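PDB 2ACA: putative adenylate cyclase from Vibrio parahaemolyticus, which is of uncertain function but belongs to the CYTH family and is probably a class IV-like adenylate cyclase or a related enzyme that handles triphosphate compounds. Local coordinates for residues 33-37 / 117-121; 120-124 / 152-156; 112-116 / 127-131. One frame throughout, in Å; residues are numbered along the deposited sequence.

Contact 1 of 3, residues 33-37 / 117-121; sequences EHEVM and IFFVG
Phe118 lies alongside Val36, and both side chains point the same way from neighbouring antiparallel strands. The methyl CG2 of Val36 reaches the ring at its edge, 3.8 Å from Phe118 CD2. CG1 of Val36 stands near the same rim. His34, two residues before Val36, also lies beside Phe118. The two ring planes are 63° apart. Phe118 CD2 sits at the edge of the imidazole, in its plane, 3.6 Å from His34 CD2. The histidine has its CG between the backbone N and the carbonyl carbon (chi1 66°), which sets the ring next to Phe118 CD2. Its ND1 is hydrogen-bonded to the carbonyl of Ile32, which helps fix the ring's rotation. Glu35 and Phe119 occupy the opposite face. Glu35 CB packs 3.6 Å from Phe119 CB, while the carboxylate of Glu35 turns off from the strand pair. Met37 is selenomethionine, and its chain is fully stretched. Met37 SE lies 4.1 Å from Ile117 CG2 and 5.2 Å from the centre of the Phe119 ring. This is an oblique Met-aromatic contact. Two backbone bonds tie the strands soundly. Phe119 N gives a bond of 2.7 Å to Glu35 O, and Met37 N one of 3.1 Å to Ile117 O. The return bond from Glu35 N to Phe119 O is less certain, because the place of that oxygen is doubtful. The contact joins the start of strand 35-49 to the end of strand 106-120. Strand 123-130 flanks strand 106-120 on its other side: Ile117 touches Thr126, Val120 touches Ile125, and the Phe119 ring meets His124.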
loop_
_atom_site.group_PDB
_atom_site.type_symbol
_atom_site.label_atom_id
_atom_site.label_comp_id
_atom_site.label_asym_id
_atom_site.label_seq_id
_atom_site.Cartn_x
_atom_site.Cartn_y
_atom_site.Cartn_z
ATOM N N GLU A 33 0.362 32.488 10.174
ATOM C CA GLU A 33 1.209 31.511 10.841
ATOM C C GLU A 33 0.801 30.148 10.301
ATOM O O GLU A 33 -0.337 29.714 10.488
ATOM C CB GLU A 33 0.998 31.573 12.356
ATOM C CG GLU A 33 2.290 31.606 13.162
ATOM C CD GLU A 33 3.056 30.294 13.125
ATOM O OE1 GLU A 33 4.158 30.235 13.713
ATOM O OE2 GLU A 33 2.560 29.322 12.516
ATOM N N HIS A 34 1.727 29.475 9.625
ATOM C CA HIS A 34 1.424 28.175 9.044
ATOM C C HIS A 34 2.632 27.262 8.893
ATOM O O HIS A 34 3.777 27.716 8.871
ATOM C CB HIS A 34 0.784 28.364 7.668
ATOM C CG HIS A 34 1.702 28.971 6.655
ATOM N ND1 HIS A 34 2.228 30.237 6.791
ATOM C CD2 HIS A 34 2.188 28.488 5.487
ATOM C CE1 HIS A 34 2.997 30.508 5.751
ATOM N NE2 HIS A 34 2.989 29.463 4.944
ATOM N N GLU A 35 2.354 25.967 8.784
ATOM C CA GLU A 35 3.388 24.958 8.593
ATOM C C GLU A 35 3.349 24.592 7.111
ATOM O O GLU A 35 2.305 24.708 6.467
ATOM C CB GLU A 35 3.090 23.721 9.449
ATOM C CG GLU A 35 4.117 23.435 10.541
ATOM C CD GLU A 35 5.485 23.065 9.989
ATOM O OE1 GLU A 35 6.162 23.949 9.417
ATOM O OE2 GLU A 35 5.883 21.887 10.124
ATOM N N VAL A 36 4.478 24.155 6.567
ATOM C CA VAL A 36 4.536 23.796 5.155
ATOM C C VAL A 36 4.872 22.325 4.955
ATOM O O VAL A 36 5.884 21.842 5.455
ATOM C CB VAL A 36 5.582 24.645 4.422
ATOM C CG1 VAL A 36 5.535 24.359 2.939
ATOM C CG2 VAL A 36 5.331 26.113 4.691
HETATM N N MSE A 37 4.018 21.615 4.220
HETATM C CA MSE A 37 4.239 20.196 3.954
HETATM C C MSE A 37 5.174 20.083 2.753
HETATM O O MSE A 37 6.059 19.234 2.710
HETATM C CB MSE A 37 2.904 19.494 3.676
HETATM C CG MSE A 37 3.008 17.984 3.534
HETATM SE SE MSE A 37 1.298 17.116 3.224
HETATM C CE MSE A 37 1.829 15.278 3.502
ATOM N N ILE A 117 1.045 22.289 -0.467
ATOM C CA ILE A 117 0.154 22.041 0.651
ATOM C C ILE A 117 0.689 22.719 1.912
ATOM O O ILE A 117 1.869 22.577 2.249
ATOM C CB ILE A 117 -0.011 20.528 0.904
ATOM C CG1 ILE A 117 -0.554 19.853 -0.360
ATOM C CG2 ILE A 117 -0.963 20.295 2.079
ATOM C CD1 ILE A 117 -0.976 18.388 -0.169
ATOM N N PHE A 118 -0.182 23.466 2.593
ATOM C CA PHE A 118 0.192 24.169 3.816
ATOM C C PHE A 118 -0.724 23.796 4.964
ATOM O O PHE A 118 -1.840 23.330 4.755
ATOM C CB PHE A 118 0.126 25.680 3.620
ATOM C CG PHE A 118 0.875 26.170 2.427
ATOM C CD1 PHE A 118 0.242 26.286 1.197
ATOM C CD2 PHE A 118 2.215 26.515 2.527
ATOM C CE1 PHE A 118 0.930 26.738 0.086
ATOM C CE2 PHE A 118 2.914 26.968 1.416
ATOM C CZ PHE A 118 2.270 27.081 0.193
ATOM N N PHE A 119 -0.239 24.019 6.179
ATOM C CA PHE A 119 -0.993 23.716 7.383
ATOM C C PHE A 119 -1.312 25.004 8.141
ATOM O O PHE A 119 -0.479 25.909 8.218
ATOM C CB PHE A 119 -0.180 22.796 8.306
ATOM C CG PHE A 119 0.046 21.406 7.765
ATOM C CD1 PHE A 119 0.998 20.573 8.352
ATOM C CD2 PHE A 119 -0.702 20.915 6.702
ATOM C CE1 PHE A 119 1.198 19.272 7.887
ATOM C CE2 PHE A 119 -0.509 19.612 6.229
ATOM C CZ PHE A 119 0.444 18.791 6.826
ATOM N N VAL A 120 -2.521 25.079 8.688
ATOM C CA VAL A 120 -2.960 26.224 9.479
ATOM C C VAL A 120 -3.849 25.575 10.520
ATOM O O VAL A 120 -5.050 25.401 10.308
ATOM C CB VAL A 120 -3.785 27.227 8.648
ATOM C CG1 VAL A 120 -4.350 28.302 9.553
ATOM C CG2 VAL A 120 -2.906 27.869 7.581
ATOM N N GLY A 121 -3.247 25.202 11.643
ATOM C CA GLY A 121 -3.996 24.531 12.684
ATOM C C GLY A 121 -4.098 23.087 12.236
ATOM O O GLY A 121 -3.086 22.465 11.915
#

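Contact 2 of 3, residues 120-124 / 152-156; sequences VGEFH and YRERL
A tight beta hairpin joins strands 106-120 and 123-130, and helix 152-162 packs against its end. The hairpin turns through a type II' beta turn from Val120 to Phe123, with Gly121 at its first corner. Phe123 carries the contact. It is directed toward the helix, and its ring wedges among Tyr152, Arg155 and Leu156. The side chain of Arg155 bends at chi3 (-55°) and passes across the outer rim of the ring. Arg155 CD comes to 3.4 Å from Phe123 CE2, and Arg155 NE lies at the ring edge, in its plane. The ring and guanidinium planes are 83° apart. Phe123 CZ stands over a face of the guanidinium, offset toward its rim, and the charged group does not lie on the ring's pi face. Tyr152 touches the same rim, with Tyr152 CD1 3.9 Å from Phe123 CE1 and near the plane of the phenylalanine. Farther in, Leu156 CD2 packs 4.3 Å from Phe123 CD1. Glu122 contributes from its own segment, placing CG over the centre of one Phe123 face. Its carboxylate nears Arg155, but Glu122 OE2 remains 4.1 Å from Arg155 NH2 and well out of the guanidinium plane. This attraction is probably of charge alone, with no hydrogen bond. Ile141 of the adjacent strand 134-143 touches Glu122, Phe123 and Tyr152. What results is a two-residue beta hairpin of the type II' class, with an aromatic residue at the last position of the turn packed on a helix that lies against the sheet.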
loop_
_atom_site.group_PDB
_atom_site.type_symbol
_atom_site.label_atom_id
_atom_site.label_comp_id
_atom_site.label_asym_id
_atom_site.label_seq_id
_atom_site.Cartn_x
_atom_site.Cartn_y
_atom_site.Cartn_z
ATOM N N VAL A 120 -2.521 25.079 8.688
ATOM C CA VAL A 120 -2.960 26.224 9.479
ATOM C C VAL A 120 -3.849 25.575 10.520
ATOM O O VAL A 120 -5.050 25.401 10.308
ATOM C CB VAL A 120 -3.785 27.227 8.648
ATOM C CG1 VAL A 120 -4.350 28.302 9.553
ATOM C CG2 VAL A 120 -2.906 27.869 7.581
ATOM N N GLY A 121 -3.247 25.202 11.643
ATOM C CA GLY A 121 -3.996 24.531 12.684
ATOM C C GLY A 121 -4.098 23.087 12.236
ATOM O O GLY A 121 -3.086 22.465 11.915
ATOM N N GLU A 122 -5.313 22.553 12.202
ATOM C CA GLU A 122 -5.521 21.178 11.769
ATOM C C GLU A 122 -6.096 21.190 10.356
ATOM O O GLU A 122 -6.359 20.141 9.766
ATOM C CB GLU A 122 -6.491 20.461 12.713
ATOM C CG GLU A 122 -7.900 21.032 12.722
ATOM C CD GLU A 122 -8.805 20.317 13.699
ATOM O OE1 GLU A 122 -8.924 19.075 13.600
ATOM O OE2 GLU A 122 -9.401 20.989 14.569
ATOM N N PHE A 123 -6.287 22.390 9.818
ATOM C CA PHE A 123 -6.836 22.546 8.479
ATOM C C PHE A 123 -5.733 22.575 7.430
ATOM O O PHE A 123 -4.655 23.121 7.668
ATOM C CB PHE A 123 -7.665 23.826 8.408
ATOM C CG PHE A 123 -8.830 23.833 9.349
ATOM C CD1 PHE A 123 -9.865 22.915 9.204
ATOM C CD2 PHE A 123 -8.879 24.738 10.403
ATOM C CE1 PHE A 123 -10.933 22.896 10.097
ATOM C CE2 PHE A 123 -9.941 24.729 11.303
ATOM C CZ PHE A 123 -10.971 23.806 11.150
ATOM N N HIS A 124 -6.015 21.988 6.271
ATOM C CA HIS A 124 -5.050 21.931 5.179
ATOM C C HIS A 124 -5.403 22.907 4.066
ATOM O O HIS A 124 -6.572 23.089 3.742
ATOM C CB HIS A 124 -5.003 20.520 4.583
ATOM C CG HIS A 124 -4.704 19.445 5.580
ATOM N ND1 HIS A 124 -3.530 19.400 6.299
ATOM C CD2 HIS A 124 -5.425 18.365 5.970
ATOM C CE1 HIS A 124 -3.539 18.342 7.091
ATOM N NE2 HIS A 124 -4.679 17.698 6.911
ATOM N N TYR A 152 -17.248 21.765 10.669
ATOM C CA TYR A 152 -15.904 21.895 10.109
ATOM C C TYR A 152 -16.091 22.593 8.761
ATOM O O TYR A 152 -15.340 23.501 8.402
ATOM C CB TYR A 152 -15.247 20.523 9.891
ATOM C CG TYR A 152 -14.570 19.924 11.111
ATOM C CD1 TYR A 152 -13.638 20.656 11.848
ATOM C CD2 TYR A 152 -14.842 18.615 11.511
ATOM C CE1 TYR A 152 -12.995 20.097 12.954
ATOM C CE2 TYR A 152 -14.207 18.047 12.614
ATOM C CZ TYR A 152 -13.285 18.793 13.329
ATOM O OH TYR A 152 -12.645 18.234 14.412
ATOM N N ARG A 153 -17.114 22.152 8.028
ATOM C CA ARG A 153 -17.462 22.703 6.719
ATOM C C ARG A 153 -17.611 24.212 6.816
ATOM O O ARG A 153 -17.447 24.927 5.829
ATOM C CB ARG A 153 -18.779 22.075 6.234
ATOM C CG ARG A 153 -19.534 22.838 5.145
ATOM C CD ARG A 153 -18.773 22.901 3.832
ATOM N NE ARG A 153 -19.604 23.366 2.720
ATOM C CZ ARG A 153 -20.261 24.525 2.696
ATOM N NH1 ARG A 153 -20.195 25.355 3.727
ATOM N NH2 ARG A 153 -20.984 24.863 1.634
ATOM N N GLU A 154 -17.910 24.684 8.020
ATOM C CA GLU A 154 -18.106 26.103 8.269
ATOM C C GLU A 154 -16.802 26.820 8.575
ATOM O O GLU A 154 -16.513 27.863 7.985
ATOM C CB GLU A 154 -19.096 26.287 9.419
ATOM C CG GLU A 154 -20.479 25.740 9.107
ATOM C CD GLU A 154 -21.397 25.737 10.309
ATOM O OE1 GLU A 154 -22.555 25.291 10.167
ATOM O OE2 GLU A 154 -20.963 26.176 11.396
ATOM N N ARG A 155 -16.009 26.273 9.494
ATOM C CA ARG A 155 -14.744 26.913 9.814
ATOM C C ARG A 155 -13.898 26.864 8.550
ATOM O O ARG A 155 -12.997 27.683 8.363
ATOM C CB ARG A 155 -14.028 26.209 10.970
ATOM C CG ARG A 155 -13.392 27.197 11.945
ATOM C CD ARG A 155 -12.313 26.571 12.810
ATOM N NE ARG A 155 -12.779 25.396 13.537
ATOM C CZ ARG A 155 -12.039 24.719 14.410
ATOM N NH1 ARG A 155 -10.795 25.104 14.669
ATOM N NH2 ARG A 155 -12.540 23.652 15.018
ATOM N N LEU A 156 -14.197 25.896 7.683
ATOM C CA LEU A 156 -13.495 25.773 6.410
ATOM C C LEU A 156 -13.871 26.985 5.562
ATOM O O LEU A 156 -13.014 27.608 4.933
ATOM C CB LEU A 156 -13.903 24.493 5.675
ATOM C CG LEU A 156 -12.980 23.285 5.841
ATOM C CD1 LEU A 156 -13.526 22.099 5.051
ATOM C CD2 LEU A 156 -11.588 23.649 5.359
#

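Contact 3 of 3, residues 112-116 / 127-131; sequences KKIRS and LDFLD. With PO4 (phosphate ion), chain D.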
loop_
_atom_site.group_PDB
_atom_site.type_symbol
_atom_site.label_atom_id
_atom_site.label_comp_id
_atom_site.label_asym_id
_atom_site.label_seq_id
_atom_site.Cartn_x
_atom_site.Cartn_y
_atom_site.Cartn_z
ATOM N N LYS A 112 -1.112 14.979 -14.223
ATOM C CA LYS A 112 0.009 15.670 -13.597
ATOM C C LYS A 112 -0.439 17.081 -13.230
ATOM O O LYS A 112 -1.303 17.656 -13.890
ATOM C CB LYS A 112 1.204 15.763 -14.549
ATOM C CG LYS A 112 1.857 14.439 -14.895
ATOM C CD LYS A 112 3.226 14.668 -15.524
ATOM C CE LYS A 112 3.880 13.360 -15.960
ATOM N NZ LYS A 112 3.161 12.710 -17.096
ATOM N N LYS A 113 0.154 17.645 -12.187
ATOM C CA LYS A 113 -0.201 18.992 -11.760
ATOM C C LYS A 113 0.879 19.410 -10.780
ATOM O O LYS A 113 1.567 18.558 -10.214
ATOM C CB LYS A 113 -1.567 18.997 -11.056
ATOM C CG LYS A 113 -1.495 18.552 -9.602
ATOM C CD LYS A 113 -2.702 17.740 -9.135
ATOM C CE LYS A 113 -3.934 18.586 -8.907
ATOM N NZ LYS A 113 -4.572 18.936 -10.191
ATOM N N ILE A 114 1.044 20.718 -10.603
ATOM C CA ILE A 114 2.029 21.241 -9.673
ATOM C C ILE A 114 1.225 21.559 -8.423
ATOM O O ILE A 114 0.192 22.226 -8.498
ATOM C CB ILE A 114 2.706 22.517 -10.235
ATOM C CG1 ILE A 114 3.353 22.201 -11.586
ATOM C CG2 ILE A 114 3.767 23.021 -9.272
ATOM C CD1 ILE A 114 4.423 21.104 -11.537
ATOM N N ARG A 115 1.681 21.079 -7.275
ATOM C CA ARG A 115 0.934 21.304 -6.049
ATOM C C ARG A 115 1.737 21.785 -4.842
ATOM O O ARG A 115 2.941 21.542 -4.731
ATOM C CB ARG A 115 0.166 20.018 -5.694
ATOM C CG ARG A 115 -0.301 19.912 -4.244
ATOM C CD ARG A 115 -1.224 18.715 -4.043
ATOM N NE ARG A 115 -2.513 18.957 -4.670
ATOM C CZ ARG A 115 -3.567 18.160 -4.576
ATOM N NH1 ARG A 115 -3.495 17.035 -3.875
ATOM N NH2 ARG A 115 -4.711 18.513 -5.156
ATOM N N SER A 116 1.040 22.483 -3.949
ATOM C CA SER A 116 1.609 22.996 -2.712
ATOM C C SER A 116 0.582 22.759 -1.617
ATOM O O SER A 116 -0.613 22.987 -1.816
ATOM C CB SER A 116 1.895 24.499 -2.812
ATOM O OG SER A 116 2.996 24.767 -3.656
ATOM N N LEU A 127 -2.781 24.413 -2.859
ATOM C CA LEU A 127 -2.738 25.335 -3.985
ATOM C C LEU A 127 -2.233 24.553 -5.205
ATOM O O LEU A 127 -1.113 24.047 -5.208
ATOM C CB LEU A 127 -1.816 26.521 -3.664
ATOM C CG LEU A 127 -1.684 27.588 -4.755
ATOM C CD1 LEU A 127 -3.048 28.205 -5.010
ATOM C CD2 LEU A 127 -0.692 28.673 -4.338
ATOM N N ASP A 128 -3.069 24.456 -6.235
ATOM C CA ASP A 128 -2.731 23.713 -7.442
ATOM C C ASP A 128 -2.672 24.573 -8.690
ATOM O O ASP A 128 -3.314 25.623 -8.771
ATOM C CB ASP A 128 -3.765 22.610 -7.680
ATOM C CG ASP A 128 -3.766 21.569 -6.592
ATOM O OD1 ASP A 128 -4.767 20.829 -6.486
ATOM O OD2 ASP A 128 -2.766 21.484 -5.850
ATOM N N PHE A 129 -1.912 24.114 -9.675
ATOM C CA PHE A 129 -1.812 24.819 -10.940
ATOM C C PHE A 129 -1.897 23.860 -12.114
ATOM O O PHE A 129 -0.958 23.098 -12.389
ATOM C CB PHE A 129 -0.503 25.594 -11.059
ATOM C CG PHE A 129 -0.244 26.116 -12.448
ATOM C CD1 PHE A 129 -1.083 27.076 -13.010
ATOM C CD2 PHE A 129 0.813 25.621 -13.206
ATOM C CE1 PHE A 129 -0.873 27.532 -14.307
ATOM C CE2 PHE A 129 1.031 26.068 -14.498
ATOM C CZ PHE A 129 0.187 27.026 -15.052
ATOM N N LEU A 130 -3.019 23.889 -12.812
ATOM C CA LEU A 130 -3.159 23.038 -13.968
ATOM C C LEU A 130 -2.801 23.871 -15.175
ATOM O O LEU A 130 -3.479 24.854 -15.501
ATOM C CB LEU A 130 -4.580 22.521 -14.093
ATOM C CG LEU A 130 -4.801 21.039 -13.841
ATOM C CD1 LEU A 130 -4.506 20.693 -12.391
ATOM C CD2 LEU A 130 -6.241 20.725 -14.199
ATOM N N ASP A 131 -1.710 23.484 -15.823
ATOM C CA ASP A 131 -1.243 24.182 -17.003
ATOM C C ASP A 131 -2.422 24.235 -17.961
ATOM O O ASP A 131 -2.965 23.198 -18.339
ATOM C CB ASP A 131 -0.066 23.426 -17.619
ATOM C CG ASP A 131 0.499 24.117 -18.837
ATOM O OD1 ASP A 131 -0.228 24.224 -19.851
ATOM O OD2 ASP A 131 1.672 24.561 -18.793
HETATM P P PO4 D . -7.210 15.758 -3.089
HETATM O O1 PO4 D . -7.468 15.770 -4.553
HETATM O O2 PO4 D . -8.447 16.144 -2.362
HETATM O O3 PO4 D . -6.127 16.721 -2.770
HETATM O O4 PO4 D . -6.796 14.395 -2.670
#
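Arg115 NH2 gives a nearly straight bond (176°) to Asp128 OD1, at 2.7 Å, using the syn lone pair of that oxygen. Arg115 NE bonds Asp128 OD2 at 2.8 Å, on the syn side but tilted out of the carboxylate plane. This is a side-on, two-bond salt bridge. The guanidinium and carboxylate planes are 17° apart, nearly coplanar, so the arginine's rotation is well fixed. Asp128 reaches it with CG beside the backbone N (chi1 -64°). Arg115 has a further salt bridge from NH1 to Glu43. Both terminal nitrogens also reach a phosphate ion, probably from the crystallisation liquor. Arg115 NH1 is 2.9 Å from phosphate O3, a weak bond by its angle, and NH2 makes a weaker one. Arg65 also binds this phosphate. Such a basic, anion-holding site is consistent with the triphosphate tunnel of CYTH proteins. Lys113 CE packs 3.4 Å from Asp128 OD1. The strands are antiparallel: Ser116 and Leu127 form a hydrogen-bonded pair, with Leu127 N 2.8 Å from Ser116 O. Ile114 O receives Phe129 N at 3.1 Å. Both strands belong to the hairpin 106-120 and 123-130. Strand 35-49 lies beside the first, where Asn40 N binds Ser116 OG. Strand 134-143 lies beside the second, and helix 22-30 packs on Leu127.

Overall arrangement
All three contacts involve one antiparallel sheet, around the hairpin of strands 106-120 and 123-130. Contact 1 joins the outer end of strand 106-120 to strand 35-49. Contact 2 follows at once through the shared Val120 and Gly121, and sets the turn against helix 152-162. Their centres are about 11 Å apart. Contact 3 lies farther back along the hairpin, its centre about 17 Å from that of contact 1 and about 21 Å from that of contact 2. Along the chain the segments run 33-37, 112-116, 117-121, 120-124, 127-131 and 152-156. The hairpin thus has packing at its tip and a phosphate-facing salt bridge deeper in, consistent with a CYTH tunnel.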